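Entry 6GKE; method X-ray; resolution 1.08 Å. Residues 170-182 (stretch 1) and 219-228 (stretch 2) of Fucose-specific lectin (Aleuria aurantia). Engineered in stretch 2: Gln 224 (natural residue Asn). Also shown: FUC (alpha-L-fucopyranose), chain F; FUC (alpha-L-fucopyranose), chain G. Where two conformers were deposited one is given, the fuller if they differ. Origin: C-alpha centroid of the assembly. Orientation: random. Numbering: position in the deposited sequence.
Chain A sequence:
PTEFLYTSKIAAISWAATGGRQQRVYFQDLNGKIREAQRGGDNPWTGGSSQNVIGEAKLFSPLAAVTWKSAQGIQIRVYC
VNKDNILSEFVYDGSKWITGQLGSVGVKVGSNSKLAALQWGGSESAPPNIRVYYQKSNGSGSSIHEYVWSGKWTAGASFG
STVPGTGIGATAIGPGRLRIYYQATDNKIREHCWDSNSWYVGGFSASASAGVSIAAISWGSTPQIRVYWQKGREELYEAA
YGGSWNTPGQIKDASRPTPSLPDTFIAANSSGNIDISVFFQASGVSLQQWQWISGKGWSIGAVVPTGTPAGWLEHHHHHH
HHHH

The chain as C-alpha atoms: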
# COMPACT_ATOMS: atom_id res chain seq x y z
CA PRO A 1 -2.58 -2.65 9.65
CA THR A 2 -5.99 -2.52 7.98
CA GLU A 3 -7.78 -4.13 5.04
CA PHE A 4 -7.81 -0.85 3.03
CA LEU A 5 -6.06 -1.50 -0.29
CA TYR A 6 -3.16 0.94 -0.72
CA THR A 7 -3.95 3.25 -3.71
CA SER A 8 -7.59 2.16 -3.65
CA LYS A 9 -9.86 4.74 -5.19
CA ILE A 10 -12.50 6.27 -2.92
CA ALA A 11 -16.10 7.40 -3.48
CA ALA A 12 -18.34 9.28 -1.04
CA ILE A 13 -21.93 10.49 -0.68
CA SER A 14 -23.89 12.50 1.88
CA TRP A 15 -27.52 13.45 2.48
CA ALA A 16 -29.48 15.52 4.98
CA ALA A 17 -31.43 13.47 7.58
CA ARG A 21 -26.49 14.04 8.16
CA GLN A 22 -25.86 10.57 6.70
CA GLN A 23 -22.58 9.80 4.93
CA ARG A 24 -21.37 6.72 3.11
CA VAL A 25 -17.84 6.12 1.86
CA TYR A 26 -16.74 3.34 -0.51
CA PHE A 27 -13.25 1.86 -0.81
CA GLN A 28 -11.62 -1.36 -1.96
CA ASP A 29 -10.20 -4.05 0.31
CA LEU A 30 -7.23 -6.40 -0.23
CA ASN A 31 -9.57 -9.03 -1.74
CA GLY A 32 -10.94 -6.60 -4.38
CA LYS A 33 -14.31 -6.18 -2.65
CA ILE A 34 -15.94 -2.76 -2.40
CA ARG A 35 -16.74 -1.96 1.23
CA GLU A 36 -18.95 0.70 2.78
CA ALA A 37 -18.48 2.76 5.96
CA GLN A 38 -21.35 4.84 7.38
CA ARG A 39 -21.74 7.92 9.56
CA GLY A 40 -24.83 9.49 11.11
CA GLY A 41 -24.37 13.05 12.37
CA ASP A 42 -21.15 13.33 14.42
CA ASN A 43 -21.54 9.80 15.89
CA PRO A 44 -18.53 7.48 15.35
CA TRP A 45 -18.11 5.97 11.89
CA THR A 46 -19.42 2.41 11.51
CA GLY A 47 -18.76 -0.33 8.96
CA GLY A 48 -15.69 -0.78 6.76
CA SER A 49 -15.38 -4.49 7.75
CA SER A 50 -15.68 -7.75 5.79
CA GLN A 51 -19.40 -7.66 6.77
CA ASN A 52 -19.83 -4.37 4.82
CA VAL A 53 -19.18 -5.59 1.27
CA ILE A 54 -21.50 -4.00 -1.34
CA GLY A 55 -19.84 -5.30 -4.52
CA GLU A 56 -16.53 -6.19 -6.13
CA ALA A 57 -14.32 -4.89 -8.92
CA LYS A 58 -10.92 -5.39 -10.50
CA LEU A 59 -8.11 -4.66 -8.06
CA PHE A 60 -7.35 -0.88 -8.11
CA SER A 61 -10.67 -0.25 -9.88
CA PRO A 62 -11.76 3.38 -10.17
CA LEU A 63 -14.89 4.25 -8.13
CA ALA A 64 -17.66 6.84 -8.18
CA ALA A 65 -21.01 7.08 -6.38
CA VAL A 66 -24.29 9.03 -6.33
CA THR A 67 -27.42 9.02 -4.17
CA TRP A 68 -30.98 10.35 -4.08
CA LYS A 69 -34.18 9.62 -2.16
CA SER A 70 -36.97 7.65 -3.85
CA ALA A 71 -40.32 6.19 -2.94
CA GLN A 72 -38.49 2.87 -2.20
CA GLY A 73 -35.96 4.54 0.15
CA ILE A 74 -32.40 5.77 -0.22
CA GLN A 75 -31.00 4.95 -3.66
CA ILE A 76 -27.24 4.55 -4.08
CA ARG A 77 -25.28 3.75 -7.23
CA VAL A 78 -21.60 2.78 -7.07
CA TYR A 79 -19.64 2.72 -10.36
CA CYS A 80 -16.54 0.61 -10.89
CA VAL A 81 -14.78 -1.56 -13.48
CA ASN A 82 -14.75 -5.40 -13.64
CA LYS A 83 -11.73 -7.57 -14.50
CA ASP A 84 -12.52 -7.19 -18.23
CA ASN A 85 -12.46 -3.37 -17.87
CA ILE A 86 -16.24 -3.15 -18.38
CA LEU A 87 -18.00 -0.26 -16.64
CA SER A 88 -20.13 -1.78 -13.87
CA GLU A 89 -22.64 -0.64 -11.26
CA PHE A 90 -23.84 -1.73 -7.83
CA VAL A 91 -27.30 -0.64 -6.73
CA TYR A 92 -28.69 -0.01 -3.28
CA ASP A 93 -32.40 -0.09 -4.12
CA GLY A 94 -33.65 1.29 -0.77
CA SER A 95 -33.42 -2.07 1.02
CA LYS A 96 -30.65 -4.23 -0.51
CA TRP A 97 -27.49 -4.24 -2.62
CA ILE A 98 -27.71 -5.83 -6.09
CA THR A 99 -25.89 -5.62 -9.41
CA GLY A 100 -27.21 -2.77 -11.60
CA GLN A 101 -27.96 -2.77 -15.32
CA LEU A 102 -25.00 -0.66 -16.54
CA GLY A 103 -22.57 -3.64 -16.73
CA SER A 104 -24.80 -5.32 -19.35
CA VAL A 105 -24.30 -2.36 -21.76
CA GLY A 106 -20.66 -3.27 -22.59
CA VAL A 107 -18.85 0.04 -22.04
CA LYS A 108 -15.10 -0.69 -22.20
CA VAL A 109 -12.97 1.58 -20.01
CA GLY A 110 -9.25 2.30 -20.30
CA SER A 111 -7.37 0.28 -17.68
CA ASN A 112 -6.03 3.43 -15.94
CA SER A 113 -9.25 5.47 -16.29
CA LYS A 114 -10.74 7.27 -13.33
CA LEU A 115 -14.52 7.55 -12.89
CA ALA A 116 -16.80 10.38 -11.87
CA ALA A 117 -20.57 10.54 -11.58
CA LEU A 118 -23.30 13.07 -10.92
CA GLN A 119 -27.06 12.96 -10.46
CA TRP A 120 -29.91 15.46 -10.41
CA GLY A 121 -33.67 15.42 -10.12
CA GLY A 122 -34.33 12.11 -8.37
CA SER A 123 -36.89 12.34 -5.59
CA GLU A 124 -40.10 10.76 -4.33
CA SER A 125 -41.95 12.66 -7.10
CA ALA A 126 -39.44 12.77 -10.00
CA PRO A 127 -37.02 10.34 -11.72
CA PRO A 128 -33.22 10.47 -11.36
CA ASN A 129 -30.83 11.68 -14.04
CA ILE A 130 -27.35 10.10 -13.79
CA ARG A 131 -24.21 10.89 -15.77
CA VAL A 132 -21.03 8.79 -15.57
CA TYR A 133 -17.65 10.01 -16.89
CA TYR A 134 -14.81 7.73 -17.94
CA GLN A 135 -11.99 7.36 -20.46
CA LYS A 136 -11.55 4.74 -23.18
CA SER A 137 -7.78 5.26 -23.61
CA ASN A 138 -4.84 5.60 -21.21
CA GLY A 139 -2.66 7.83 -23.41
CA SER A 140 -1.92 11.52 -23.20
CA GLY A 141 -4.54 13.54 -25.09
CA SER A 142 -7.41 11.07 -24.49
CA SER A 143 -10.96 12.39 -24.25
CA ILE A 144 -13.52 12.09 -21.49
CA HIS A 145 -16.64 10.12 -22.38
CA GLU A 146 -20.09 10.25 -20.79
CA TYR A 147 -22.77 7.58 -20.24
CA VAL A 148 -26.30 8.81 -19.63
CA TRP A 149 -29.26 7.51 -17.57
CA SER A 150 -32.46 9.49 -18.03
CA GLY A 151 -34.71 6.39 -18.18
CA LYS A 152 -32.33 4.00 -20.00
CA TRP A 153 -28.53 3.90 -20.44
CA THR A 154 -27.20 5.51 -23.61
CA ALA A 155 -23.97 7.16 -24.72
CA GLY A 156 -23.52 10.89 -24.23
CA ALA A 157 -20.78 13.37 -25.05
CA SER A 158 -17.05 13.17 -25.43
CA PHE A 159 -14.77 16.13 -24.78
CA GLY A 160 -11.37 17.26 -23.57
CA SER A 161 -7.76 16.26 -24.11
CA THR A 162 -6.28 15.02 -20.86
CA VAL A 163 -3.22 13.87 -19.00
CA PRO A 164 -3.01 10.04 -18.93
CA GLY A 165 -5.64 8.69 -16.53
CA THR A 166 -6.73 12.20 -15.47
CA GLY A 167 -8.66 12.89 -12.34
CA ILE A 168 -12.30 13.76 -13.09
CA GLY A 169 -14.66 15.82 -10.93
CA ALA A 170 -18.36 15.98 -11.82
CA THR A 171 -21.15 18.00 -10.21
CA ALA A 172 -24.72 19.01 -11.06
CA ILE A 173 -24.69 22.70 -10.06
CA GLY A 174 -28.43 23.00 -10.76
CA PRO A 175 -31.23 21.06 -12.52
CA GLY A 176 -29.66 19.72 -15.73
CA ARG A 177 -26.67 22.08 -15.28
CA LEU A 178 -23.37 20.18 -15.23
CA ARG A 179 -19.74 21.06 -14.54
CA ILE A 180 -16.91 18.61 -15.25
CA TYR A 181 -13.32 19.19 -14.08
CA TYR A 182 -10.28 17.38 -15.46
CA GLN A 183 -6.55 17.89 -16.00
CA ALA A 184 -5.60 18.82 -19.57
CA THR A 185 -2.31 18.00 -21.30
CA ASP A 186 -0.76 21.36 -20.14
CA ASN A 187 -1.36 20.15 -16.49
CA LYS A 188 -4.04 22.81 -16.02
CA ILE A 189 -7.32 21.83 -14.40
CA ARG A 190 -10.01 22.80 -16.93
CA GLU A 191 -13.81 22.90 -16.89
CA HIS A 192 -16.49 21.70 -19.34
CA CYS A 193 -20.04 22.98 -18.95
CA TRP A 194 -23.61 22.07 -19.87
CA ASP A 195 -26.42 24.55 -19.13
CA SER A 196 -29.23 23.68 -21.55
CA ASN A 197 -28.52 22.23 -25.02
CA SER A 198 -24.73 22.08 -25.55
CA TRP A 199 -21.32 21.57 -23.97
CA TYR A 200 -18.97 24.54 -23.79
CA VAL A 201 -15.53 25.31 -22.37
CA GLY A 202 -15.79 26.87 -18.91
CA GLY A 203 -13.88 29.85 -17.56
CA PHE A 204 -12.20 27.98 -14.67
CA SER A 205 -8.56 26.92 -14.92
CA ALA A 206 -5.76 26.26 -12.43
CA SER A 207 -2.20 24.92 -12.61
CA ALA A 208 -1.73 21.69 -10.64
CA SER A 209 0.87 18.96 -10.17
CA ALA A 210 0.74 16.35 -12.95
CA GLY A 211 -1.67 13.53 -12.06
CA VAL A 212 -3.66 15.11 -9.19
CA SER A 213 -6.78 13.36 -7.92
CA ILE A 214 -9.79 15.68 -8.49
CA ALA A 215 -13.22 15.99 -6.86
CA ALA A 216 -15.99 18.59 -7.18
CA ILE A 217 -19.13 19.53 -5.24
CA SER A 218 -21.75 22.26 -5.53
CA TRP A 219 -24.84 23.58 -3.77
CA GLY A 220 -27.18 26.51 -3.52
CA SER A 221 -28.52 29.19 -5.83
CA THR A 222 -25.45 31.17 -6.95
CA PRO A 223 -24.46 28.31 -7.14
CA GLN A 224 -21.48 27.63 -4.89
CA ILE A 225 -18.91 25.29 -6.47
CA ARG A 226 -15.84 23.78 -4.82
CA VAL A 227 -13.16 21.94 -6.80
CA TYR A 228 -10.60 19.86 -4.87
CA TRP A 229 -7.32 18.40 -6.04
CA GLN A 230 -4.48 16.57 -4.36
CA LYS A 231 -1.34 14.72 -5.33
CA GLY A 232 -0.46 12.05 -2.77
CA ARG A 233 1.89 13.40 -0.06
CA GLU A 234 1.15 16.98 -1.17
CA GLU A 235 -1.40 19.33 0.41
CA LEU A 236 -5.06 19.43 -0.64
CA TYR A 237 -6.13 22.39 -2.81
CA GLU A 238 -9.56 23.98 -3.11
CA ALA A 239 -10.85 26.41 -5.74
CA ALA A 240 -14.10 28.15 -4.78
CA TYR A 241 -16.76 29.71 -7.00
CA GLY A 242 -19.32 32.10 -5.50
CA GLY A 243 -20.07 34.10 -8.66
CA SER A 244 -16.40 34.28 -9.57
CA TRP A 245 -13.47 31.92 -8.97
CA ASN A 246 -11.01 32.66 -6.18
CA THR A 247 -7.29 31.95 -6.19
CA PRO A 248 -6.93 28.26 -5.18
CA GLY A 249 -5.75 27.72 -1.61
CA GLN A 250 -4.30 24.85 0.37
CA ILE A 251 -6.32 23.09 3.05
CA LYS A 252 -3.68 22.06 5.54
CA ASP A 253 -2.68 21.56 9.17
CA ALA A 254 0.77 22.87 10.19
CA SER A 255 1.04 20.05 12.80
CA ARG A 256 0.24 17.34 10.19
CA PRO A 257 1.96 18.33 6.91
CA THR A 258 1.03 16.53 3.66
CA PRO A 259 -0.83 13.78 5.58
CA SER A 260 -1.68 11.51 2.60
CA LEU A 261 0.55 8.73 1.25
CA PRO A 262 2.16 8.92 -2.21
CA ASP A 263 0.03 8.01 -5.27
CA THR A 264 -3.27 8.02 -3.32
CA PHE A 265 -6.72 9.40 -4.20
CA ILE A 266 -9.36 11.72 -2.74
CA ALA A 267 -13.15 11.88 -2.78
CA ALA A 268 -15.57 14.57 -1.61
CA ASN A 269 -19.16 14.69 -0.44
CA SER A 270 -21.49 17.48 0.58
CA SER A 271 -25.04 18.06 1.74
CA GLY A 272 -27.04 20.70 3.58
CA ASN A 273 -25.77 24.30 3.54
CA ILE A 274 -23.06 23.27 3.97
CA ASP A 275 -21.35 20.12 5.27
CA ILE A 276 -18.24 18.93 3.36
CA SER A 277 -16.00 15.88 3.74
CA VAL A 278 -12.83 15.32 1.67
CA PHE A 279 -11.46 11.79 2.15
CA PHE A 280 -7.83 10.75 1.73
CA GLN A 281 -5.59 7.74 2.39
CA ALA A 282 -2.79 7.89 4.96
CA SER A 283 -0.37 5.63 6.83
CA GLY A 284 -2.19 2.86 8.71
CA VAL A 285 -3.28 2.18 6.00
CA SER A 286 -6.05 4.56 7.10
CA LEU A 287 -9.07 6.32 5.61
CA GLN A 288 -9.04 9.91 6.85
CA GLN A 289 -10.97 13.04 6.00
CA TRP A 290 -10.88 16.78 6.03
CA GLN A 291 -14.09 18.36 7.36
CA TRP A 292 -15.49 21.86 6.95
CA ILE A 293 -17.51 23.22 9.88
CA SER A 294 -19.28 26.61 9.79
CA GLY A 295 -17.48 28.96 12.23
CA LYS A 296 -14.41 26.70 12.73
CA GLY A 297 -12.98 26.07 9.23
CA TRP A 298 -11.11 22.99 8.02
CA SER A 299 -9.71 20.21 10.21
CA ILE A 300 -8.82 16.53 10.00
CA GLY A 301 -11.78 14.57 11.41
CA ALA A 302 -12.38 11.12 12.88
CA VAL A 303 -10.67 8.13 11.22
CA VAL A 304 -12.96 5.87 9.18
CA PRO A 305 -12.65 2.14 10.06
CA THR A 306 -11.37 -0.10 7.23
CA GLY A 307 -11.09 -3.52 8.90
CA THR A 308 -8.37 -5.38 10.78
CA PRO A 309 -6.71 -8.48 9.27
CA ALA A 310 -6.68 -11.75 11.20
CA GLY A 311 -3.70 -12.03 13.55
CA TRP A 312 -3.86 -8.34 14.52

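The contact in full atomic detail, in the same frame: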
# COMPACT_ATOMS: atom_id res chain seq x y z
N ALA A 170 -17.09 15.78 -11.12
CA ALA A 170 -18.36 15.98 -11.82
C ALA A 170 -19.43 16.42 -10.82
O ALA A 170 -19.66 15.74 -9.83
CB ALA A 170 -18.78 14.72 -12.53
N THR A 171 -20.11 17.53 -11.11
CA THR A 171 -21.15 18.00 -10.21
C THR A 171 -22.30 18.61 -11.01
O THR A 171 -22.08 19.29 -12.01
CB THR A 171 -20.55 18.94 -9.15
OG1 THR A 171 -21.55 19.26 -8.18
CG2 THR A 171 -19.98 20.21 -9.72
N ALA A 172 -23.52 18.36 -10.54
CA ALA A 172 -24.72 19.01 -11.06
C ALA A 172 -24.96 20.27 -10.23
O ALA A 172 -25.41 20.19 -9.09
CB ALA A 172 -25.90 18.08 -11.01
N ILE A 173 -24.64 21.43 -10.80
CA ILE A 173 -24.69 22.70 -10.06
C ILE A 173 -26.12 23.25 -9.99
O ILE A 173 -26.37 24.21 -9.27
CB ILE A 173 -23.71 23.73 -10.67
CG1 ILE A 173 -24.14 24.21 -12.06
CG2 ILE A 173 -22.29 23.18 -10.66
CD1 ILE A 173 -23.39 25.44 -12.53
N GLY A 174 -27.02 22.66 -10.77
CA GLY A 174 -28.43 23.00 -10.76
C GLY A 174 -29.15 21.96 -11.61
O GLY A 174 -28.51 21.07 -12.16
N PRO A 175 -30.49 22.04 -11.73
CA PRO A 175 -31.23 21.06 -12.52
C PRO A 175 -30.74 21.03 -13.97
O PRO A 175 -30.83 22.02 -14.68
CB PRO A 175 -32.68 21.54 -12.42
CG PRO A 175 -32.72 22.35 -11.14
CD PRO A 175 -31.37 23.02 -11.08
N GLY A 176 -30.15 19.90 -14.37
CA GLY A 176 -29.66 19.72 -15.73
C GLY A 176 -28.51 20.66 -16.08
O GLY A 176 -28.26 20.89 -17.26
N ARG A 177 -27.80 21.17 -15.07
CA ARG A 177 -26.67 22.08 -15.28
C ARG A 177 -25.43 21.40 -14.70
O ARG A 177 -25.37 21.16 -13.49
CB ARG A 177 -26.87 23.43 -14.59
CG ARG A 177 -27.91 24.33 -15.23
CD ARG A 177 -28.05 25.64 -14.48
NE ARG A 177 -26.87 26.49 -14.58
CZ ARG A 177 -26.55 27.44 -13.72
NH1 ARG A 177 -27.23 27.58 -12.60
NH2 ARG A 177 -25.53 28.25 -13.97
N LEU A 178 -24.47 21.08 -15.58
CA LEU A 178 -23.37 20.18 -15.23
C LEU A 178 -22.03 20.90 -15.36
O LEU A 178 -21.84 21.67 -16.29
CB LEU A 178 -23.36 18.98 -16.18
CG LEU A 178 -24.71 18.33 -16.46
CD1 LEU A 178 -24.51 17.11 -17.35
CD2 LEU A 178 -25.45 17.96 -15.18
N ARG A 179 -21.11 20.58 -14.45
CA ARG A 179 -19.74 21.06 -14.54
C ARG A 179 -18.79 19.89 -14.31
O ARG A 179 -18.91 19.18 -13.30
CB ARG A 179 -19.47 22.19 -13.54
CG ARG A 179 -20.29 23.45 -13.76
CD ARG A 179 -19.98 24.16 -15.06
NE ARG A 179 -20.72 25.41 -15.23
CZ ARG A 179 -21.93 25.51 -15.78
NH1 ARG A 179 -22.59 24.44 -16.20
NH2 ARG A 179 -22.48 26.71 -15.91
N ILE A 180 -17.87 19.71 -15.25
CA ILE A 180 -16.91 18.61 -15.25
C ILE A 180 -15.51 19.21 -15.22
O ILE A 180 -15.21 20.11 -16.00
CB ILE A 180 -17.08 17.72 -16.50
CG1 ILE A 180 -18.54 17.34 -16.76
CG2 ILE A 180 -16.16 16.51 -16.41
CD1 ILE A 180 -19.23 16.60 -15.63
N TYR A 181 -14.67 18.70 -14.31
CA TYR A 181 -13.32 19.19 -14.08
C TYR A 181 -12.34 18.06 -14.36
O TYR A 181 -12.56 16.92 -13.97
CB TYR A 181 -13.17 19.72 -12.64
CG TYR A 181 -14.14 20.83 -12.37
CD1 TYR A 181 -13.84 22.14 -12.72
CD2 TYR A 181 -15.40 20.56 -11.88
CE1 TYR A 181 -14.76 23.15 -12.57
CE2 TYR A 181 -16.34 21.57 -11.72
CZ TYR A 181 -16.02 22.87 -12.07
OH TYR A 181 -16.97 23.85 -11.94
N TYR A 182 -11.26 18.38 -15.06
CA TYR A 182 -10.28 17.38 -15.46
C TYR A 182 -8.94 18.08 -15.66
O TYR A 182 -8.89 19.30 -15.71
CB TYR A 182 -10.74 16.67 -16.74
CG TYR A 182 -10.86 17.61 -17.92
CD1 TYR A 182 -12.01 18.36 -18.13
CD2 TYR A 182 -9.81 17.78 -18.80
CE1 TYR A 182 -12.11 19.24 -19.19
CE2 TYR A 182 -9.89 18.66 -19.87
CZ TYR A 182 -11.05 19.40 -20.06
OH TYR A 182 -11.11 20.27 -21.11
N TRP A 219 -23.56 23.44 -4.45
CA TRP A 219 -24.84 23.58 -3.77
C TRP A 219 -25.36 25.00 -3.99
O TRP A 219 -24.64 25.89 -4.43
CB TRP A 219 -24.72 23.27 -2.27
CG TRP A 219 -23.99 24.31 -1.47
CD1 TRP A 219 -24.52 25.31 -0.71
CD2 TRP A 219 -22.57 24.43 -1.35
NE1 TRP A 219 -23.52 26.04 -0.13
CE2 TRP A 219 -22.30 25.53 -0.51
CE3 TRP A 219 -21.48 23.70 -1.87
CZ2 TRP A 219 -21.00 25.92 -0.19
CZ3 TRP A 219 -20.20 24.08 -1.55
CH2 TRP A 219 -19.96 25.17 -0.72
N GLY A 220 -26.63 25.19 -3.65
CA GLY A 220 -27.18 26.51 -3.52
C GLY A 220 -27.67 27.11 -4.82
O GLY A 220 -27.93 26.42 -5.81
N SER A 221 -27.83 28.44 -4.80
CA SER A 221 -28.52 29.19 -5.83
C SER A 221 -27.57 30.00 -6.71
O SER A 221 -27.90 30.32 -7.84
CB SER A 221 -29.57 30.09 -5.21
OG SER A 221 -28.99 31.05 -4.33
N THR A 222 -26.40 30.37 -6.18
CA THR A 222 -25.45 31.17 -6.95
C THR A 222 -25.06 30.49 -8.26
O THR A 222 -25.06 31.15 -9.30
CB THR A 222 -24.25 31.58 -6.09
OG1 THR A 222 -24.74 32.47 -5.09
CG2 THR A 222 -23.16 32.27 -6.88
N PRO A 223 -24.68 29.20 -8.27
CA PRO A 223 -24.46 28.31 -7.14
C PRO A 223 -23.03 28.42 -6.61
O PRO A 223 -22.15 29.00 -7.26
CB PRO A 223 -24.70 26.93 -7.76
CG PRO A 223 -24.14 27.07 -9.14
CD PRO A 223 -24.41 28.51 -9.53
N GLN A 224 -22.81 27.84 -5.42
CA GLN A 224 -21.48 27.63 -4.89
C GLN A 224 -20.90 26.36 -5.52
O GLN A 224 -21.57 25.34 -5.60
CB GLN A 224 -21.52 27.47 -3.37
CG GLN A 224 -22.05 28.69 -2.64
CD GLN A 224 -21.13 29.89 -2.73
OE1 GLN A 224 -19.91 29.77 -2.64
NE2 GLN A 224 -21.72 31.06 -2.88
N ILE A 225 -19.64 26.45 -5.96
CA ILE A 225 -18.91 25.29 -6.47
C ILE A 225 -17.59 25.21 -5.71
O ILE A 225 -16.97 26.24 -5.45
CB ILE A 225 -18.64 25.35 -7.99
CG1 ILE A 225 -19.89 25.76 -8.78
CG2 ILE A 225 -18.07 24.03 -8.48
CD1 ILE A 225 -19.63 26.08 -10.23
N ARG A 226 -17.17 23.99 -5.36
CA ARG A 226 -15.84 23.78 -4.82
C ARG A 226 -15.18 22.66 -5.61
O ARG A 226 -15.77 21.60 -5.80
CB ARG A 226 -15.86 23.42 -3.33
CG ARG A 226 -16.57 24.43 -2.44
CD ARG A 226 -15.86 25.78 -2.36
NE ARG A 226 -16.52 26.70 -1.44
CZ ARG A 226 -17.46 27.57 -1.78
NH1 ARG A 226 -17.84 27.72 -3.04
NH2 ARG A 226 -18.03 28.31 -0.84
N VAL A 227 -13.95 22.92 -6.08
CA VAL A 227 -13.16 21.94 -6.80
C VAL A 227 -11.93 21.64 -5.94
O VAL A 227 -11.23 22.56 -5.51
CB VAL A 227 -12.75 22.46 -8.19
CG1 VAL A 227 -11.95 21.44 -8.97
CG2 VAL A 227 -13.97 22.90 -8.99
N TYR A 228 -11.69 20.35 -5.70
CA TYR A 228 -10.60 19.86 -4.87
C TYR A 228 -9.60 19.11 -5.74
O TYR A 228 -9.99 18.37 -6.64
CB TYR A 228 -11.11 18.92 -3.77
CG TYR A 228 -12.05 19.62 -2.84
CD1 TYR A 228 -11.56 20.49 -1.88
CD2 TYR A 228 -13.42 19.51 -2.98
CE1 TYR A 228 -12.41 21.23 -1.08
CE2 TYR A 228 -14.29 20.23 -2.19
CZ TYR A 228 -13.79 21.11 -1.24
OH TYR A 228 -14.65 21.86 -0.49
C1 FUC F . -19.85 29.31 -16.33
C2 FUC F . -18.40 28.86 -16.18
C3 FUC F . -17.89 29.20 -14.79
C4 FUC F . -18.81 28.58 -13.74
C5 FUC F . -20.22 29.13 -13.95
C6 FUC F . -21.22 28.55 -12.96
O1 FUC F . -19.86 30.73 -16.34
O2 FUC F . -17.61 29.48 -17.20
O3 FUC F . -16.53 28.80 -14.64
O4 FUC F . -18.87 27.16 -13.88
O5 FUC F . -20.66 28.79 -15.27
C1 FUC G . -15.64 29.09 1.79
C2 FUC G . -14.28 28.48 1.47
C3 FUC G . -14.03 27.26 2.37
C4 FUC G . -15.20 26.27 2.26
C5 FUC G . -16.49 27.01 2.59
C6 FUC G . -17.74 26.14 2.50
O1 FUC G . -15.61 29.66 3.10
O2 FUC G . -13.26 29.47 1.68
O3 FUC G . -12.78 26.67 2.03
O4 FUC G . -15.33 25.74 0.93
O5 FUC G . -16.67 28.10 1.70
O HOH W 1 -27.03 23.91 -6.61
O HOH W 2 -28.18 26.25 -8.52
O HOH W 3 -25.44 30.74 -12.06
O HOH W 4 -27.86 29.02 -10.20

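How does the loop at the start of stretch 2 reach stretch 1? It does so largely through water. Trp 219 points its CA-to-CB bond away from stretch 1, and its backbone pairs with Gln 224: Gln 224 N donates to Trp 219 O at 2.9 Å, and Trp 219 N donates to Gln 224 O at 3.0 Å, which closes the loop between them. Within that loop the carbonyl of Gly 220 faces that of Ile 173, Gly 220 O lying 4.4 Å from Ile 173 O. Two acceptors cannot bond to each other, and two waters mediate instead. Water 1 lies 2.8 Å from both Ile 173 O and Gly 220 O; water 2 lies 2.8 Å from Ile 173 O and 2.7 Å from Gly 220 O. The next two carbonyls are bridged to the guanidinium of Arg 177: water 4 accepts from Arg 177 NH1 (2.9 Å) and donates to Ser 221 O (2.7 Å), while water 3 accepts from Arg 177 NH2 (3.1 Å) and donates to Thr 222 O (2.8 Å).

Where does direct packing begin? It begins at Pro 223, which follows a cis peptide bond and points toward stretch 1. Its CB sits 3.5 Å from Ile 173 O, and its CG is 3.7 Å from Ile 173 CB, so the proline ring packs on both backbone and side chain of that residue. Arg 177 NH1 approaches Pro 223 CD obliquely at 4.3 Å.

How do the strand residues divide between stretch 1 and the other direction? Their CA-to-CB bonds alternate. The engineered Gln 224 points away, and its OE1 accepts from Arg 226 NH1 at 2.9 Å and from Arg 226 NH2 at 3.0 Å. Ile 225 points toward stretch 1: its CD1 lies 4.0 Å from Ile 173 CG2, and its CG2 is 3.6 Å from Tyr 181 OH. Ile 225 CD1 also comes within 3.9 Å of O4 of the chain F fucose, the sugar held by Arg 179. Arg 226 points away again and binds the chain G fucose, with NE 2.8 Å from O4 and NH2 2.9 Å from O5.

What ends the contact? Val 227 sets its CG2 over one face of the Tyr 181 ring, 3.6 Å from the ring centroid and only 8° off the normal, a well-centred CH-pi contact. No direct hydrogen bond joins the two stretches; apolar packing and bridging waters connect them.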